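Local coordinates for PhnB-like domain-containing protein (Pseudomonas aeruginosa, PDB 1U69) that is of unknown function but belongs to the PhnB-like family and is a potential drug-resistance protein, at the interface of chains A and B. Numbering follows the deposited sequence. Chains: chain A/B, hypothetical protein.

Contact 1: the interface of chains A and B. Residues chain A 9, 11, 61, 78, 80; chain B 7, 9, 61, 78, 80.
A:Phe78 and B:Phe78 stack on each other across the two-fold axis of a hydrophobic interface in which strand 7-13 of each chain pairs antiparallel with strand 78-84 of the other. This PhnB-like protein thus carries its sheets across the subunit boundary, and the side chains on one sheet face zip the two chains together; the assembly has four copies, and this pairing is likely to form a dimer within it. The two Phe78 rings are nearly parallel, their planes 10° apart with centroids 4.5 Å from each other. They are slipped, each CD1 lying over the rim of the other ring, with the two CD1 atoms 3.4 Å apart. Behind this pair, each Phe78 presses its tip against the face of its own chain's Phe80: A:Phe78 CZ lies 3.7 Å above the middle of the A:Phe80 ring, an edge-to-face support that should restrain rotation of the stacked ring.

A:Ile9 and B:Ile9 meet tip to tip beside the stack, A:Ile9 CG1 lying 3.6 Å from B:Ile9 CD1. Their outer torsions break the symmetry. In B:Ile9 chi2 is -60°, which turns CD1 into the notch between A:Phe78 and A:Phe80, in plane with the A:Phe78 ring and 3.4 Å from CE1 of A:Phe80. In A:Ile9 chi2 is 48°, and CD1 swings away to B:Ile61, meeting its CD1 at 3.9 Å. The CG2 branches keep the symmetry: that of A:Ile9 abuts the edge of the B:Phe78 ring, in its plane and 3.8 Å from CE1, and B:Ile9 CG2 meets CE1 of A:Phe78 in turn. Farther out, the carboxamide of B:Asn7 lies tilted beside A:Phe80, its ND2 3.4 Å from ring atom CD1, while CG1 of A:Ile61 packs over the face of that amide, on the same side as this ring atom, the two side chains crossing at about a right angle.

Contact 2: the interface of chains A and B. Residues chain A 29, 58-59, 81-83, 89, 123; chain B 6-7.
A:Met59, a selenomethionine in the turn between strands 51-58 and 61-67, forms the apolar centre with the aliphatic parts of B:Lys6 and B:Asn7. Its chain bends at the last torsion and lies over the lysine, SE being 3.8 Å from B:Lys6 CG. Closer to the backbone, A:Met59 CB touches CB of B:Asn7 at 3.7 Å, the side chains meeting roughly at right angles.

Beyond this patch the amide of B:Asn7 gives its ND2 to the main-chain O of A:Val58 in a nearly straight bond of 3.1 Å. The acceptor lies in the amide plane, yet the nitrogen stands above the carbonyl plane, 51° out of it. On the other flank strand 78-84 of chain A receives the start of chain B: A:Val82 pairs antiparallel with B:Asn7, and A:Ala83 N donates to B:Lys6 O at 2.9 Å. A water links the main chains as well, 2.9 Å from A:Met59 O and 2.7 Å from B:Asn7 O.

At the rim, the B:Lys6 chain kinks at chi2, 67°, and then runs extended past A:Ala83 to meet A:Glu89 of helix 87-99 tip to tip. Its ammonium NZ bonds A:Ala83 O at 2.9 Å, almost in line with the carbonyl (163° at the oxygen). It also forms a salt bridge to A:Glu89 OE2, again at 2.9 Å, approached from the syn side and somewhat off the carboxylate plane; OE1 adds a weak bond. The guanidinium of A:Arg123, one face of which covers A:Ala83 CB, stands near the ammonium without touching it; the carboxylate of A:Glu89 probably offsets the repulsion between the two like charges. In this assembly the site fastens the N-terminal segment of chain B onto chain A, and probably does so in the likely dimer.

Contact 1: the interface of chains A and B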
# COMPACT_ATOMS: atom_id res chain seq x y z
N ILE A 9 9.48 9.79 -1.84
CA ILE A 9 9.01 11.12 -1.46
C ILE A 9 10.22 11.89 -0.94
O ILE A 9 10.76 11.51 0.09
CB ILE A 9 7.90 11.02 -0.38
CG1 ILE A 9 6.57 10.53 -0.97
CG2 ILE A 9 7.62 12.39 0.29
CD1 ILE A 9 6.61 9.32 -1.84
N LEU A 11 11.76 15.28 0.67
CA LEU A 11 11.36 16.44 1.44
C LEU A 11 12.59 17.27 1.75
O LEU A 11 13.61 16.73 2.17
CB LEU A 11 10.68 16.00 2.73
CG LEU A 11 9.36 15.27 2.50
CD1 LEU A 11 8.93 14.57 3.77
CD2 LEU A 11 8.30 16.24 2.00
N ILE A 61 5.60 4.43 3.33
CA ILE A 61 6.04 5.39 2.32
C ILE A 61 7.56 5.57 2.37
O ILE A 61 8.10 6.01 3.40
CB ILE A 61 5.37 6.78 2.52
CG1 ILE A 61 3.84 6.68 2.52
CG2 ILE A 61 5.83 7.75 1.45
CD1 ILE A 61 3.25 6.09 1.29
N PHE A 78 1.55 20.20 -0.34
CA PHE A 78 1.84 18.79 -0.02
C PHE A 78 1.50 18.52 1.43
O PHE A 78 1.80 19.34 2.30
CB PHE A 78 3.31 18.47 -0.24
CG PHE A 78 3.74 17.20 0.44
CD1 PHE A 78 3.54 15.98 -0.16
CD2 PHE A 78 4.32 17.22 1.70
CE1 PHE A 78 3.93 14.80 0.49
CE2 PHE A 78 4.68 16.07 2.35
CZ PHE A 78 4.49 14.86 1.75
N PHE A 80 1.09 14.78 4.23
CA PHE A 80 0.88 13.35 4.53
C PHE A 80 -0.49 13.27 5.20
O PHE A 80 -0.74 14.00 6.13
CB PHE A 80 1.90 12.83 5.53
CG PHE A 80 3.29 12.63 4.99
CD1 PHE A 80 3.55 11.60 4.09
CD2 PHE A 80 4.35 13.39 5.46
CE1 PHE A 80 4.85 11.39 3.63
CE2 PHE A 80 5.64 13.17 5.01
CZ PHE A 80 5.89 12.18 4.10
N ASN B 7 -0.88 5.82 5.31
CA ASN B 7 -0.26 7.11 5.06
C ASN B 7 -0.40 7.36 3.57
O ASN B 7 0.02 6.54 2.76
CB ASN B 7 1.22 7.09 5.48
CG ASN B 7 1.85 8.46 5.47
OD1 ASN B 7 1.15 9.47 5.35
ND2 ASN B 7 3.20 8.51 5.57
N ILE B 9 -0.12 10.30 0.35
CA ILE B 9 0.43 11.56 -0.12
C ILE B 9 -0.68 12.42 -0.70
O ILE B 9 -1.30 12.03 -1.69
CB ILE B 9 1.52 11.29 -1.20
CG1 ILE B 9 2.72 10.58 -0.58
CG2 ILE B 9 1.91 12.56 -1.95
CD1 ILE B 9 3.44 11.32 0.53
N ILE B 61 2.92 4.38 -4.74
CA ILE B 61 2.62 5.33 -3.66
C ILE B 61 1.14 5.72 -3.71
O ILE B 61 0.67 6.21 -4.73
CB ILE B 61 3.47 6.61 -3.81
CG1 ILE B 61 4.98 6.31 -3.81
CG2 ILE B 61 3.12 7.63 -2.72
CD1 ILE B 61 5.49 5.64 -2.59
N PHE B 78 8.81 19.77 -1.81
CA PHE B 78 8.36 18.40 -2.05
C PHE B 78 8.71 17.99 -3.48
O PHE B 78 8.52 18.76 -4.39
CB PHE B 78 6.85 18.25 -1.85
CG PHE B 78 6.31 16.97 -2.49
CD1 PHE B 78 6.52 15.76 -1.88
CD2 PHE B 78 5.66 16.98 -3.72
CE1 PHE B 78 6.06 14.57 -2.46
CE2 PHE B 78 5.22 15.80 -4.30
CZ PHE B 78 5.41 14.60 -3.67
N PHE B 80 8.81 14.12 -6.07
CA PHE B 80 8.88 12.69 -6.28
C PHE B 80 10.23 12.39 -6.95
O PHE B 80 10.50 12.93 -8.01
CB PHE B 80 7.79 12.21 -7.22
CG PHE B 80 6.40 12.11 -6.63
CD1 PHE B 80 6.13 11.27 -5.56
CD2 PHE B 80 5.34 12.82 -7.21
CE1 PHE B 80 4.82 11.13 -5.07
CE2 PHE B 80 4.04 12.67 -6.73
CZ PHE B 80 3.79 11.84 -5.66

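Contact 2: the interface of chains A and B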
# COMPACT_ATOMS: atom_id res chain seq x y z
N PRO A 29 4.07 4.89 14.01
CA PRO A 29 4.25 3.44 13.93
C PRO A 29 4.88 3.02 12.61
O PRO A 29 4.77 3.77 11.61
CB PRO A 29 2.81 2.93 14.01
CG PRO A 29 2.01 4.02 13.41
CD PRO A 29 2.66 5.28 13.90
N VAL A 58 8.07 6.11 6.37
CA VAL A 58 6.99 6.41 7.31
C VAL A 58 5.70 5.72 6.92
O VAL A 58 5.09 6.05 5.93
CB VAL A 58 6.74 7.95 7.49
CG1 VAL A 58 7.85 8.56 8.29
CG2 VAL A 58 6.60 8.68 6.18
N MSE A 59 5.31 4.71 7.69
CA MSE A 59 4.04 4.03 7.50
C MSE A 59 3.80 3.60 6.05
O MSE A 59 2.74 3.84 5.48
CB MSE A 59 2.90 4.93 8.00
CG MSE A 59 2.93 5.14 9.50
SE MSE A 59 1.75 6.56 10.08
CE MSE A 59 2.78 8.16 9.52
N GLN A 81 -1.37 12.40 4.73
CA GLN A 81 -2.62 12.13 5.42
C GLN A 81 -2.55 10.76 6.09
O GLN A 81 -2.44 9.74 5.45
CB GLN A 81 -3.81 12.19 4.47
CG GLN A 81 -5.13 12.01 5.19
CD GLN A 81 -6.32 12.15 4.26
OE1 GLN A 81 -6.82 13.26 4.04
NE2 GLN A 81 -6.78 11.05 3.74
N VAL A 82 -2.59 10.78 7.42
CA VAL A 82 -2.41 9.60 8.24
C VAL A 82 -3.78 9.17 8.75
O VAL A 82 -4.48 9.95 9.39
CB VAL A 82 -1.48 9.88 9.44
CG1 VAL A 82 -1.36 8.64 10.32
CG2 VAL A 82 -0.10 10.36 8.96
N ALA A 83 -4.16 7.95 8.43
CA ALA A 83 -5.45 7.40 8.82
C ALA A 83 -5.36 6.84 10.22
O ALA A 83 -4.47 6.04 10.51
CB ALA A 83 -5.86 6.32 7.86
N GLU A 89 -5.11 7.22 19.25
CA GLU A 89 -4.04 7.37 18.26
C GLU A 89 -4.11 8.77 17.63
O GLU A 89 -3.08 9.39 17.38
CB GLU A 89 -4.12 6.30 17.17
CG GLU A 89 -3.09 6.52 16.06
CD GLU A 89 -3.05 5.41 15.03
OE1 GLU A 89 -4.12 4.93 14.62
OE2 GLU A 89 -1.93 5.03 14.63
N ARG A 123 -10.22 7.37 10.14
CA ARG A 123 -10.89 6.69 9.03
C ARG A 123 -12.41 6.95 9.06
O ARG A 123 -13.06 7.00 8.02
CB ARG A 123 -10.62 5.19 9.06
CG ARG A 123 -9.25 4.81 8.53
CD ARG A 123 -9.17 3.38 7.93
NE ARG A 123 -7.82 3.05 7.46
CZ ARG A 123 -6.80 2.77 8.25
NH1 ARG A 123 -6.96 2.78 9.57
NH2 ARG A 123 -5.61 2.49 7.75
N LYS B 6 -2.45 3.46 5.33
CA LYS B 6 -2.18 4.18 6.57
C LYS B 6 -1.71 5.62 6.33
O LYS B 6 -2.08 6.54 7.06
CB LYS B 6 -1.11 3.42 7.37
CG LYS B 6 -0.75 4.03 8.71
CD LYS B 6 -1.92 3.95 9.66
CE LYS B 6 -1.54 4.32 11.09
NZ LYS B 6 -2.74 4.27 11.95
N ASN B 7 -0.88 5.82 5.31
CA ASN B 7 -0.26 7.11 5.06
C ASN B 7 -0.40 7.36 3.57
O ASN B 7 0.02 6.54 2.76
CB ASN B 7 1.22 7.09 5.48
CG ASN B 7 1.85 8.46 5.47
OD1 ASN B 7 1.15 9.47 5.35
ND2 ASN B 7 3.20 8.51 5.57
O HOH W 1 0.82 3.99 3.36

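Contact 1 and contact 2 lie about 12 Å apart, measured between the centres of their C-alpha atoms, and meet at B:Asn7, which opens strand 7-13. Both use that strand of chain B against strand 78-84 of chain A, so contact 2 continues the inter-chain sheet of contact 1 toward its outer end. Contact 1 straddles the two-fold axis and is apolar, whereas contact 2 is off-axis, recurs with the chains exchanged, and supplies directional polar bonds. Together they suggest a central hydrophobic seam flanked by two polar clasps, which would set the register of the paired strands in the likely dimer.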